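Local atomic coordinates of dihydrodipicolinate synthase (Methanocaldococcus jannaschii DSM 2661, PDB entry 2YXG), a protein that probably condenses pyruvate with aspartate beta-semialdehyde to form 4-hydroxy-tetrahydrodipicolinate, a step of lysine biosynthesis by the diaminopimelate pathway. Residues Ala8-Phe13 with Glu24-Phe29; Lys16-Asp21 with Lys56-Lys61; Gly42-Ser47 with Ile248-Ala253; Ser202-Ile207 with Lys239-Glu244. All coordinates share one frame; numbering follows the deposited sequence.

Contact 1: residues Ala8-Phe13 with Glu24-Phe29; sequences AIITPF and EENINF
Ile10 and Pro12 both meet the amide end of Asn26, and the segment that carries them runs past helix 20-32 with no direct hydrogen bond to residues 24-29. Ile9 comes first: its side chain is directed at the helix and packs on Leu23 and Leu30, a place that asks for a branched hydrocarbon. Next, Ile10 lies crosswise to Asn26; its CG1 stands between the backbone N and the carbonyl carbon (chi1 65°), which carries CD1 to within 4.2 Å of Asn26 ND2. Its carbonyl is tied to the helix through a water, which donates a hydrogen bond to Ile10 O (2.9 Å) and accepts one from Asn26 ND2 (2.6 Å). The same ND2 bonds to Pro260 O, so a buried amide suits this place because its two N-H groups can serve a water and a backbone carbonyl. In the TIM barrel this segment follows the first strand, 4-7, and helix 20-32 is the helix that leads from it toward the second strand. Thr11 turns its side chain away from the helix, and its hydroxyl bonds to Gly45 O. Pro12 points back to the helix, where its ring atom CG lies 3.8 Å from Asn26 ND2, ring and amide side chain lying alongside each other in contrary senses. Phe13 lays one ring face over Thr11 O, 3.7 Å off the plane.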
loop_
_atom_site.group_PDB
_atom_site.type_symbol
_atom_site.label_atom_id
_atom_site.label_comp_id
_atom_site.label_asym_id
_atom_site.label_seq_id
_atom_site.Cartn_x
_atom_site.Cartn_y
_atom_site.Cartn_z
ATOM N N ALA A 8 17.231 14.219 16.910
ATOM C CA ALA A 8 16.093 13.904 17.753
ATOM C C ALA A 8 16.674 13.053 18.847
ATOM O O ALA A 8 17.044 11.876 18.635
ATOM C CB ALA A 8 14.995 13.164 16.951
ATOM N N ILE A 9 16.877 13.681 20.000
ATOM C CA ILE A 9 17.637 13.022 21.043
ATOM C C ILE A 9 16.850 11.943 21.730
ATOM O O ILE A 9 15.604 12.044 21.882
ATOM C CB ILE A 9 18.227 13.977 22.098
ATOM C CG1 ILE A 9 17.122 14.775 22.811
ATOM C CG2 ILE A 9 19.362 14.818 21.440
ATOM C CD1 ILE A 9 17.528 15.301 24.202
ATOM N N ILE A 10 17.563 10.881 22.105
ATOM C CA ILE A 10 16.954 9.897 22.937
ATOM C C ILE A 10 16.769 10.434 24.342
ATOM O O ILE A 10 17.422 11.405 24.761
ATOM C CB ILE A 10 17.773 8.603 22.985
ATOM C CG1 ILE A 10 19.143 8.872 23.669
ATOM C CG2 ILE A 10 17.879 8.035 21.567
ATOM C CD1 ILE A 10 19.647 7.727 24.515
ATOM N N THR A 11 15.852 9.805 25.064
ATOM C CA THR A 11 15.752 10.000 26.513
ATOM C C THR A 11 16.458 8.781 27.179
ATOM O O THR A 11 15.927 7.689 27.179
ATOM C CB THR A 11 14.248 10.138 26.970
ATOM O OG1 THR A 11 13.601 11.196 26.247
ATOM C CG2 THR A 11 14.129 10.434 28.468
ATOM N N PRO A 12 17.640 8.978 27.761
ATOM C CA PRO A 12 18.316 7.842 28.423
ATOM C C PRO A 12 17.697 7.580 29.793
ATOM O O PRO A 12 17.271 8.523 30.456
ATOM C CB PRO A 12 19.766 8.315 28.560
ATOM C CG PRO A 12 19.742 9.810 28.354
ATOM C CD PRO A 12 18.394 10.240 27.891
ATOM N N PHE A 13 17.599 6.303 30.174
ATOM C CA PHE A 13 17.063 5.865 31.433
ATOM C C PHE A 13 18.169 5.149 32.277
ATOM O O PHE A 13 19.039 4.439 31.732
ATOM C CB PHE A 13 15.854 4.910 31.225
ATOM C CG PHE A 13 14.702 5.491 30.392
ATOM C CD1 PHE A 13 14.067 6.702 30.760
ATOM C CD2 PHE A 13 14.233 4.799 29.234
ATOM C CE1 PHE A 13 13.004 7.238 29.984
ATOM C CE2 PHE A 13 13.163 5.318 28.432
ATOM C CZ PHE A 13 12.548 6.555 28.793
ATOM N N GLU A 24 22.483 15.318 29.897
ATOM C CA GLU A 24 23.402 16.461 29.804
ATOM C C GLU A 24 24.631 16.176 28.949
ATOM O O GLU A 24 24.992 16.957 28.049
ATOM C CB GLU A 24 23.883 16.832 31.210
ATOM C CG GLU A 24 24.766 18.065 31.257
ATOM C CD GLU A 24 24.920 18.610 32.682
ATOM O OE1 GLU A 24 24.864 17.811 33.661
ATOM O OE2 GLU A 24 25.081 19.830 32.820
ATOM N N GLU A 25 25.275 15.054 29.273
ATOM C CA GLU A 25 26.427 14.568 28.586
ATOM C C GLU A 25 26.129 14.323 27.101
ATOM O O GLU A 25 26.943 14.682 26.227
ATOM C CB GLU A 25 26.953 13.327 29.326
ATOM C CG GLU A 25 27.431 12.205 28.434
ATOM C CD GLU A 25 28.249 11.110 29.153
ATOM O OE1 GLU A 25 28.030 10.823 30.376
ATOM O OE2 GLU A 25 29.117 10.535 28.446
ATOM N N ASN A 26 24.950 13.770 26.788
ATOM C CA ASN A 26 24.575 13.619 25.342
ATOM C C ASN A 26 24.428 14.972 24.664
ATOM O O ASN A 26 24.932 15.203 23.575
ATOM C CB ASN A 26 23.289 12.822 25.147
ATOM C CG ASN A 26 23.452 11.389 25.428
ATOM O OD1 ASN A 26 24.551 10.882 25.425
ATOM N ND2 ASN A 26 22.332 10.699 25.677
ATOM N N ILE A 27 23.748 15.878 25.349
ATOM C CA ILE A 27 23.577 17.234 24.814
ATOM C C ILE A 27 24.879 17.920 24.474
ATOM O O ILE A 27 25.070 18.392 23.339
ATOM C CB ILE A 27 22.733 18.093 25.733
ATOM C CG1 ILE A 27 21.324 17.468 25.774
ATOM C CG2 ILE A 27 22.662 19.548 25.189
ATOM C CD1 ILE A 27 20.345 18.098 26.722
ATOM N N ASN A 28 25.790 17.959 25.426
ATOM C CA ASN A 28 27.112 18.581 25.162
ATOM C C ASN A 28 27.914 17.870 24.093
ATOM O O ASN A 28 28.595 18.530 23.298
ATOM C CB ASN A 28 27.931 18.631 26.460
ATOM C CG ASN A 28 27.412 19.645 27.405
ATOM O OD1 ASN A 28 27.356 19.408 28.616
ATOM N ND2 ASN A 28 27.011 20.808 26.867
ATOM N N PHE A 29 27.853 16.535 24.058
ATOM C CA PHE A 29 28.447 15.797 22.945
ATOM C C PHE A 29 27.957 16.288 21.559
ATOM O O PHE A 29 28.738 16.492 20.657
ATOM C CB PHE A 29 28.215 14.295 23.078
ATOM C CG PHE A 29 28.691 13.490 21.893
ATOM C CD1 PHE A 29 30.059 13.380 21.596
ATOM C CD2 PHE A 29 27.783 12.801 21.097
ATOM C CE1 PHE A 29 30.531 12.562 20.478
ATOM C CE2 PHE A 29 28.216 11.992 20.011
ATOM C CZ PHE A 29 29.598 11.879 19.699
HETATM O O HOH W 1 20.236 11.918 24.822
#

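Contact 2: residues Lys16-Asp21 with Lys56-Lys61; sequences KEVDFD and KKVIEK
Lys61 lies along the edge of the Phe20 ring and can be followed outward from helix 52-66. CB starts the contact, touching Phe20 CD1. With CG anti to the backbone N (chi1 178°), the chain leaves toward the ring, and CG meets that same CD1 at 3.9 Å, near the ring plane. A bend at the next bond (chi2 84°) keeps CD close, 4.0 Å from Phe20 CD1, before CE passes Phe20 O at 3.8 Å. NZ ends in a water bridge: it donates a hydrogen bond to a water 2.6 Å away, which in turn donates to Asp21 OD1, also at 2.6 Å. Glu24 on helix 20-32 adds a long, weak ion pair to NZ.

The ring has further neighbours. Val18 CG1 caps the middle of one face at a height of 3.6 Å, and Phe20 CZ comes 4.1 Å from Lys57 CB. Deeper in, Val18 CG1 meets Val58 CG2 at 4.0 Å, small branched side chains that pack closely where strand 17-18 faces helix 52-66. Strand 17-18 is the second arm of a short beta hairpin with strand 13-14. It runs into helix 20-32 at Asp19, an N-cap residue whose OD1 accepts from Gly22 N. Phe20 thus opens one barrel helix while its ring reaches the next.

Lysine suits this margin because its methylenes can line an aromatic ring while its ammonium stays with water and acid. The chemistry implies an apolar contact bordered on its outer side by a water-mediated pair of opposite charges, whose attraction is probably softened by the intervening water.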
loop_
_atom_site.group_PDB
_atom_site.type_symbol
_atom_site.label_atom_id
_atom_site.label_comp_id
_atom_site.label_asym_id
_atom_site.label_seq_id
_atom_site.Cartn_x
_atom_site.Cartn_y
_atom_site.Cartn_z
ATOM N N LYS A 16 15.125 2.733 35.832
ATOM C CA LYS A 16 13.706 2.961 35.605
ATOM C C LYS A 16 13.388 4.480 35.641
ATOM O O LYS A 16 12.223 4.880 35.633
ATOM C CB LYS A 16 12.833 2.133 36.618
ATOM C CG LYS A 16 12.598 0.579 36.335
ATOM C CD LYS A 16 13.845 -0.235 35.871
ATOM C CE LYS A 16 14.868 -0.520 37.037
ATOM N NZ LYS A 16 16.230 -1.120 36.631
ATOM N N GLU A 17 14.431 5.310 35.690
ATOM C CA GLU A 17 14.253 6.755 35.732
ATOM C C GLU A 17 15.029 7.485 34.633
ATOM O O GLU A 17 16.087 7.024 34.197
ATOM C CB GLU A 17 14.620 7.317 37.130
ATOM C CG GLU A 17 13.806 6.756 38.311
ATOM C CD GLU A 17 12.243 6.868 38.175
ATOM O OE1 GLU A 17 11.702 7.683 37.399
ATOM O OE2 GLU A 17 11.529 6.124 38.881
ATOM N N VAL A 18 14.503 8.623 34.200
ATOM C CA VAL A 18 15.198 9.474 33.252
ATOM C C VAL A 18 16.590 9.709 33.813
ATOM O O VAL A 18 16.734 9.970 35.004
ATOM C CB VAL A 18 14.506 10.829 33.013
ATOM C CG1 VAL A 18 15.438 11.799 32.299
ATOM C CG2 VAL A 18 13.170 10.631 32.241
ATOM N N ASP A 19 17.611 9.557 32.956
ATOM C CA ASP A 19 18.990 9.744 33.367
ATOM C C ASP A 19 19.476 11.147 32.976
ATOM O O ASP A 19 19.947 11.381 31.834
ATOM C CB ASP A 19 19.829 8.636 32.742
ATOM C CG ASP A 19 21.311 8.821 32.963
ATOM O OD1 ASP A 19 21.726 9.721 33.743
ATOM O OD2 ASP A 19 22.060 8.069 32.309
ATOM N N PHE A 20 19.362 12.083 33.937
ATOM C CA PHE A 20 19.571 13.524 33.648
ATOM C C PHE A 20 21.026 13.862 33.364
ATOM O O PHE A 20 21.334 14.669 32.472
ATOM C CB PHE A 20 18.997 14.409 34.753
ATOM C CG PHE A 20 17.493 14.382 34.818
ATOM C CD1 PHE A 20 16.747 15.075 33.904
ATOM C CD2 PHE A 20 16.837 13.608 35.784
ATOM C CE1 PHE A 20 15.380 15.029 33.948
ATOM C CE2 PHE A 20 15.466 13.560 35.834
ATOM C CZ PHE A 20 14.736 14.290 34.911
ATOM N N ASP A 21 21.916 13.216 34.103
ATOM C CA ASP A 21 23.339 13.378 33.871
ATOM C C ASP A 21 23.709 12.832 32.480
ATOM O O ASP A 21 24.488 13.453 31.728
ATOM C CB ASP A 21 24.148 12.703 35.002
ATOM C CG ASP A 21 23.817 13.299 36.424
ATOM O OD1 ASP A 21 23.472 14.503 36.532
ATOM O OD2 ASP A 21 23.880 12.562 37.446
ATOM N N LYS A 56 7.889 17.086 30.946
ATOM C CA LYS A 56 8.146 18.477 31.295
ATOM C C LYS A 56 9.568 18.608 31.766
ATOM O O LYS A 56 10.276 19.503 31.311
ATOM C CB LYS A 56 7.144 19.022 32.330
ATOM C CG LYS A 56 5.675 18.886 31.894
ATOM C CD LYS A 56 4.749 20.005 32.356
ATOM C CE LYS A 56 3.707 19.570 33.346
ATOM N NZ LYS A 56 2.426 20.405 33.253
ATOM N N LYS A 57 9.998 17.706 32.646
ATOM C CA LYS A 57 11.301 17.813 33.257
ATOM C C LYS A 57 12.336 17.572 32.198
ATOM O O LYS A 57 13.392 18.170 32.258
ATOM C CB LYS A 57 11.502 16.778 34.367
ATOM C CG LYS A 57 10.780 16.989 35.682
ATOM C CD LYS A 57 11.349 18.200 36.424
ATOM C CE LYS A 57 12.332 17.820 37.558
ATOM N NZ LYS A 57 12.688 19.088 38.351
ATOM N N VAL A 58 12.078 16.654 31.248
ATOM C CA VAL A 58 13.095 16.457 30.176
ATOM C C VAL A 58 13.287 17.726 29.350
ATOM O O VAL A 58 14.410 18.112 29.139
ATOM C CB VAL A 58 12.859 15.248 29.234
ATOM C CG1 VAL A 58 13.882 15.299 28.080
ATOM C CG2 VAL A 58 12.989 13.931 29.996
ATOM N N ILE A 59 12.217 18.359 28.879
ATOM C CA ILE A 59 12.350 19.624 28.125
ATOM C C ILE A 59 13.116 20.696 28.934
ATOM O O ILE A 59 14.060 21.354 28.433
ATOM C CB ILE A 59 10.976 20.144 27.602
ATOM C CG1 ILE A 59 10.445 19.241 26.480
ATOM C CG2 ILE A 59 11.106 21.584 27.033
ATOM C CD1 ILE A 59 8.958 19.405 26.182
ATOM N N GLU A 60 12.726 20.837 30.203
ATOM C CA GLU A 60 13.358 21.732 31.176
ATOM C C GLU A 60 14.852 21.454 31.244
ATOM O O GLU A 60 15.667 22.380 31.149
ATOM C CB GLU A 60 12.723 21.486 32.553
ATOM C CG GLU A 60 12.618 22.745 33.441
ATOM C CD GLU A 60 12.781 22.461 34.945
ATOM O OE1 GLU A 60 13.253 21.350 35.337
ATOM O OE2 GLU A 60 12.442 23.359 35.746
ATOM N N LYS A 61 15.234 20.176 31.386
ATOM C CA LYS A 61 16.662 19.864 31.480
ATOM C C LYS A 61 17.389 20.277 30.179
ATOM O O LYS A 61 18.490 20.885 30.197
ATOM C CB LYS A 61 16.880 18.406 31.839
ATOM C CG LYS A 61 18.370 17.988 31.917
ATOM C CD LYS A 61 18.966 18.344 33.320
ATOM C CE LYS A 61 20.509 18.292 33.317
ATOM N NZ LYS A 61 21.068 18.478 34.690
HETATM O O HOH W 2 22.886 16.779 35.419
#

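Contact 3: residues Gly42-Ser47 with Ile248-Ala253; sequences GTTGES and IPVKTA
Glu46 and Lys251 join in a buried salt bridge between a loop of the TIM barrel, after its second strand, and helix 248-256, which follows the barrel. The two side chains reach toward each other from their own segments, and Lys251 NZ donates to Glu46 OE2 at 2.7 Å. It arrives on the syn side of the carboxylate, 15° out of its plane. Beside this pair, Thr44 CG2 rests 3.9 Å from Val250 CG1, two methyls of beta-branched residues whose side chains are set nearly perpendicular.

A second shell holds these groups in place. NZ also donates to Thr11 O and Glu263 O, so three oxygens share the ammonium, and a buried lysine is well suited to reach them all. Glu46 OE1 accepts from Arg265 N, leaving each carboxylate oxygen with a donor and the group's rotation fixed. Thr44 OG1 (chi1 -48°) bonds to Asn246 ND2, which leaves CG2 trans to the backbone N and facing the helix. Thr44 is predicted to bind pyruvate, and its side chain lies about 5 Å from that of Lys161, the predicted Schiff-base lysine.

Farther out, Thr43, predicted to belong to a proton relay, hydrogen-bonds through OG1 to Tyr106 OH of a second subunit. Behind all of these is the loop's own geometry, a type I beta turn from Thr43 to Glu46, closed by Glu46 N, which donates to Thr43 O at 3.0 Å.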
loop_
_atom_site.group_PDB
_atom_site.type_symbol
_atom_site.label_atom_id
_atom_site.label_comp_id
_atom_site.label_asym_id
_atom_site.label_seq_id
_atom_site.Cartn_x
_atom_site.Cartn_y
_atom_site.Cartn_z
ATOM N N GLY A 42 10.638 13.910 21.279
ATOM C CA GLY A 42 9.845 13.443 20.123
ATOM C C GLY A 42 9.855 11.926 20.173
ATOM O O GLY A 42 10.174 11.344 21.213
ATOM N N THR A 43 9.513 11.282 19.059
ATOM C CA THR A 43 9.441 9.829 18.967
ATOM C C THR A 43 10.746 9.154 19.383
ATOM O O THR A 43 10.743 8.210 20.129
ATOM C CB THR A 43 9.091 9.374 17.532
ATOM O OG1 THR A 43 7.992 10.147 17.062
ATOM C CG2 THR A 43 8.703 7.862 17.522
ATOM N N THR A 44 11.865 9.638 18.882
ATOM C CA THR A 44 13.167 9.064 19.228
ATOM C C THR A 44 13.410 9.145 20.766
ATOM O O THR A 44 14.019 8.236 21.353
ATOM C CB THR A 44 14.286 9.753 18.407
ATOM O OG1 THR A 44 13.887 9.809 17.010
ATOM C CG2 THR A 44 15.584 9.002 18.538
ATOM N N GLY A 45 12.890 10.214 21.408
ATOM C CA GLY A 45 12.944 10.405 22.868
ATOM C C GLY A 45 11.902 9.629 23.672
ATOM O O GLY A 45 11.767 9.821 24.880
ATOM N N GLU A 46 11.173 8.738 23.009
ATOM C CA GLU A 46 10.183 7.870 23.637
ATOM C C GLU A 46 9.078 8.659 24.299
ATOM O O GLU A 46 8.529 8.271 25.354
ATOM C CB GLU A 46 10.841 6.877 24.587
ATOM C CG GLU A 46 11.478 5.668 23.846
ATOM C CD GLU A 46 12.377 4.867 24.760
ATOM O OE1 GLU A 46 11.863 3.952 25.435
ATOM O OE2 GLU A 46 13.602 5.165 24.821
ATOM N N SER A 47 8.674 9.742 23.628
ATOM C CA SER A 47 7.537 10.550 24.120
ATOM C C SER A 47 6.303 9.685 24.518
ATOM O O SER A 47 5.690 9.968 25.531
ATOM C CB SER A 47 7.139 11.676 23.129
ATOM O OG SER A 47 6.567 11.091 21.956
ATOM N N ILE A 248 14.645 1.831 18.894
ATOM C CA ILE A 248 15.309 0.620 19.356
ATOM C C ILE A 248 16.788 0.545 18.886
ATOM O O ILE A 248 17.676 0.383 19.713
ATOM C CB ILE A 248 14.563 -0.642 18.962
ATOM C CG1 ILE A 248 13.231 -0.734 19.722
ATOM C CG2 ILE A 248 15.515 -1.890 19.227
ATOM C CD1 ILE A 248 12.147 -1.636 19.025
ATOM N N PRO A 249 17.032 0.677 17.580
ATOM C CA PRO A 249 18.388 0.646 17.055
ATOM C C PRO A 249 19.312 1.767 17.572
ATOM O O PRO A 249 20.433 1.487 17.963
ATOM C CB PRO A 249 18.188 0.737 15.527
ATOM C CG PRO A 249 16.774 0.222 15.294
ATOM C CD PRO A 249 16.045 0.825 16.485
ATOM N N VAL A 250 18.873 3.006 17.561
ATOM C CA VAL A 250 19.708 4.087 18.064
ATOM C C VAL A 250 20.052 3.918 19.531
ATOM O O VAL A 250 21.196 4.112 19.900
ATOM C CB VAL A 250 19.162 5.523 17.732
ATOM C CG1 VAL A 250 17.898 5.892 18.547
ATOM C CG2 VAL A 250 20.255 6.565 17.948
ATOM N N LYS A 251 19.120 3.496 20.367
ATOM C CA LYS A 251 19.495 3.269 21.761
ATOM C C LYS A 251 20.463 2.047 21.889
ATOM O O LYS A 251 21.385 2.024 22.700
ATOM C CB LYS A 251 18.238 3.087 22.596
ATOM C CG LYS A 251 18.229 3.876 23.897
ATOM C CD LYS A 251 16.864 3.753 24.691
ATOM C CE LYS A 251 16.631 5.036 25.442
ATOM N NZ LYS A 251 15.640 4.917 26.534
ATOM N N THR A 252 20.252 1.029 21.057
ATOM C CA THR A 252 21.064 -0.161 21.143
ATOM C C THR A 252 22.487 0.229 20.770
ATOM O O THR A 252 23.443 -0.156 21.481
ATOM C CB THR A 252 20.539 -1.195 20.214
ATOM O OG1 THR A 252 19.177 -1.433 20.574
ATOM C CG2 THR A 252 21.341 -2.468 20.301
ATOM N N ALA A 253 22.605 1.016 19.679
ATOM C CA ALA A 253 23.856 1.540 19.223
ATOM C C ALA A 253 24.594 2.419 20.283
ATOM O O ALA A 253 25.785 2.219 20.507
ATOM C CB ALA A 253 23.660 2.293 17.934
#

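Contact 4: residues Ser202-Ile207 with Lys239-Glu244; sequences SVVANI and KAMFIE
Met241 meets Val203, Val204 and Ile207 without any ring between them; the nearby ring, Phe242, lies apart from this cluster, with Lys239 O centred on one of its faces at a height of 3.5 Å. The contact joins the loop after the last TIM-barrel strand, 199-202, to residues 239-244, which run on from helix 224-240, one of the helices of the C-terminal part of the chain. Methionine suits the place because its flexible, unbranched chain can thread among three branched side chains. Its CB lies 4.2 Å from Val203 CG1. CG, on the far side of CB from the carbonyl carbon (chi1 -71°), then comes to 4.0 Å from Val204 CG2. A bend at chi2 (-54°) swings SD toward Ile207, where it is 4.4 Å from CG1. All of these contacts are apolar, and Leu279 and Val250 also touch Met241.

On the barrel side, Val203 also packs on Thr44, and its side chain lies about 6 Å from that of Lys161, so Val203 lies beside the predicted pyruvate-binding residue Thr44. Val204 begins a short 3-10 segment, and Asp186 binds the loop there through Ser202 OG and Val204 N. On the helix side, a type I beta turn from Ala240 to Ile243 presents Met241 at its second position. Serine fits the start of the loop because its hydroxyl oxygen can accept a hydrogen bond from a backbone N-H: in an ST motif, Ser202 OG accepts from Ala205 N at 2.8 Å with an N-H...O angle of 154°.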
loop_
_atom_site.group_PDB
_atom_site.type_symbol
_atom_site.label_atom_id
_atom_site.label_comp_id
_atom_site.label_asym_id
_atom_site.label_seq_id
_atom_site.Cartn_x
_atom_site.Cartn_y
_atom_site.Cartn_z
ATOM N N SER A 202 17.121 14.368 12.842
ATOM C CA SER A 202 17.844 13.146 12.559
ATOM C C SER A 202 17.943 12.185 13.768
ATOM O O SER A 202 18.202 12.597 14.898
ATOM C CB SER A 202 19.262 13.536 12.078
ATOM O OG SER A 202 20.147 12.446 12.024
ATOM N N VAL A 203 17.819 10.895 13.471
ATOM C CA VAL A 203 18.131 9.847 14.410
ATOM C C VAL A 203 19.658 9.574 14.428
ATOM O O VAL A 203 20.284 9.578 15.479
ATOM C CB VAL A 203 17.333 8.612 13.998
ATOM C CG1 VAL A 203 17.684 7.440 14.835
ATOM C CG2 VAL A 203 15.822 8.959 14.067
ATOM N N VAL A 204 20.247 9.336 13.248
ATOM C CA VAL A 204 21.620 8.965 13.145
ATOM C C VAL A 204 22.564 10.069 13.620
ATOM O O VAL A 204 23.674 9.773 14.039
ATOM C CB VAL A 204 21.984 8.467 11.720
ATOM C CG1 VAL A 204 22.211 9.627 10.733
ATOM C CG2 VAL A 204 23.261 7.595 11.792
ATOM N N ALA A 205 22.159 11.346 13.601
ATOM C CA ALA A 205 23.064 12.393 14.145
ATOM C C ALA A 205 23.313 12.211 15.644
ATOM O O ALA A 205 24.232 12.825 16.201
ATOM C CB ALA A 205 22.587 13.834 13.818
ATOM N N ASN A 206 22.542 11.356 16.323
ATOM C CA ASN A 206 22.919 10.954 17.728
ATOM C C ASN A 206 24.230 10.143 17.881
ATOM O O ASN A 206 24.816 10.122 18.969
ATOM C CB ASN A 206 21.799 10.182 18.415
ATOM C CG ASN A 206 20.570 11.049 18.688
ATOM O OD1 ASN A 206 19.519 10.901 18.035
ATOM N ND2 ASN A 206 20.692 11.949 19.665
ATOM N N ILE A 207 24.631 9.472 16.795
ATOM C CA ILE A 207 25.712 8.486 16.747
ATOM C C ILE A 207 26.934 9.149 16.080
ATOM O O ILE A 207 28.071 9.051 16.565
ATOM C CB ILE A 207 25.299 7.208 15.862
ATOM C CG1 ILE A 207 24.141 6.428 16.462
ATOM C CG2 ILE A 207 26.475 6.222 15.658
ATOM C CD1 ILE A 207 24.342 6.248 17.976
ATOM N N LYS A 239 20.632 2.676 7.334
ATOM C CA LYS A 239 19.705 1.544 7.281
ATOM C C LYS A 239 19.597 0.831 8.618
ATOM O O LYS A 239 18.474 0.437 9.028
ATOM C CB LYS A 239 20.109 0.539 6.209
ATOM C CG LYS A 239 20.112 1.121 4.800
ATOM C CD LYS A 239 20.323 0.005 3.766
ATOM C CE LYS A 239 21.753 -0.528 3.752
ATOM N NZ LYS A 239 21.926 -1.700 2.818
ATOM N N ALA A 240 20.726 0.649 9.316
ATOM C CA ALA A 240 20.628 0.023 10.620
ATOM C C ALA A 240 19.745 0.810 11.575
ATOM O O ALA A 240 19.098 0.228 12.454
ATOM C CB ALA A 240 22.004 -0.238 11.235
ATOM N N MET A 241 19.674 2.125 11.426
ATOM C CA MET A 241 18.877 2.896 12.403
ATOM C C MET A 241 17.381 2.545 12.294
ATOM O O MET A 241 16.594 2.794 13.190
ATOM C CB MET A 241 19.116 4.418 12.282
ATOM C CG MET A 241 20.480 4.927 12.744
ATOM S SD MET A 241 20.856 4.411 14.408
ATOM C CE MET A 241 21.835 2.905 14.073
ATOM N N PHE A 242 16.984 1.945 11.190
ATOM C CA PHE A 242 15.606 1.461 11.134
ATOM C C PHE A 242 15.446 -0.069 10.999
ATOM O O PHE A 242 14.381 -0.542 10.545
ATOM C CB PHE A 242 14.788 2.207 10.074
ATOM C CG PHE A 242 15.291 2.057 8.663
ATOM C CD1 PHE A 242 15.012 0.915 7.920
ATOM C CD2 PHE A 242 15.956 3.121 8.040
ATOM C CE1 PHE A 242 15.449 0.806 6.616
ATOM C CE2 PHE A 242 16.374 3.035 6.717
ATOM C CZ PHE A 242 16.134 1.889 6.006
ATOM N N ILE A 243 16.492 -0.814 11.374
ATOM C CA ILE A 243 16.458 -2.265 11.280
ATOM C C ILE A 243 15.284 -2.861 12.114
ATOM O O ILE A 243 14.633 -3.850 11.725
ATOM C CB ILE A 243 17.850 -2.941 11.563
ATOM C CG1 ILE A 243 17.794 -4.396 11.110
ATOM C CG2 ILE A 243 18.276 -2.838 13.008
ATOM C CD1 ILE A 243 19.039 -5.119 11.387
ATOM N N GLU A 244 15.040 -2.233 13.250
ATOM C CA GLU A 244 13.784 -2.354 13.957
ATOM C C GLU A 244 13.303 -0.905 14.166
ATOM O O GLU A 244 14.051 0.047 13.884
ATOM C CB GLU A 244 13.985 -3.127 15.291
ATOM C CG GLU A 244 14.570 -4.552 15.089
ATOM C CD GLU A 244 14.484 -5.502 16.312
ATOM O OE1 GLU A 244 13.965 -5.092 17.386
ATOM O OE2 GLU A 244 14.958 -6.669 16.175
#

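Overall arrangement
From the N terminus, contact 1 closes the first loop, bringing the segment after strand 4-7 against helix 20-32. Contact 2 opens inside that loop and ends on helix 52-66, so the two cross; contact 2 joins the first two barrel helices, while contact 1 fixes the loop before them. Contact 3 starts before contact 2 has closed and crosses it too, then spans some 200 residues to tie the loop after strand 37-40 to helix 248-256. Contact 4 is nested within that span. Pro249 packs on the turn of contact 4, and Ala8 N, just past strand 4-7, hydrogen-bonds to Ser202 O ending strand 199-202, where first and last strands adjoin.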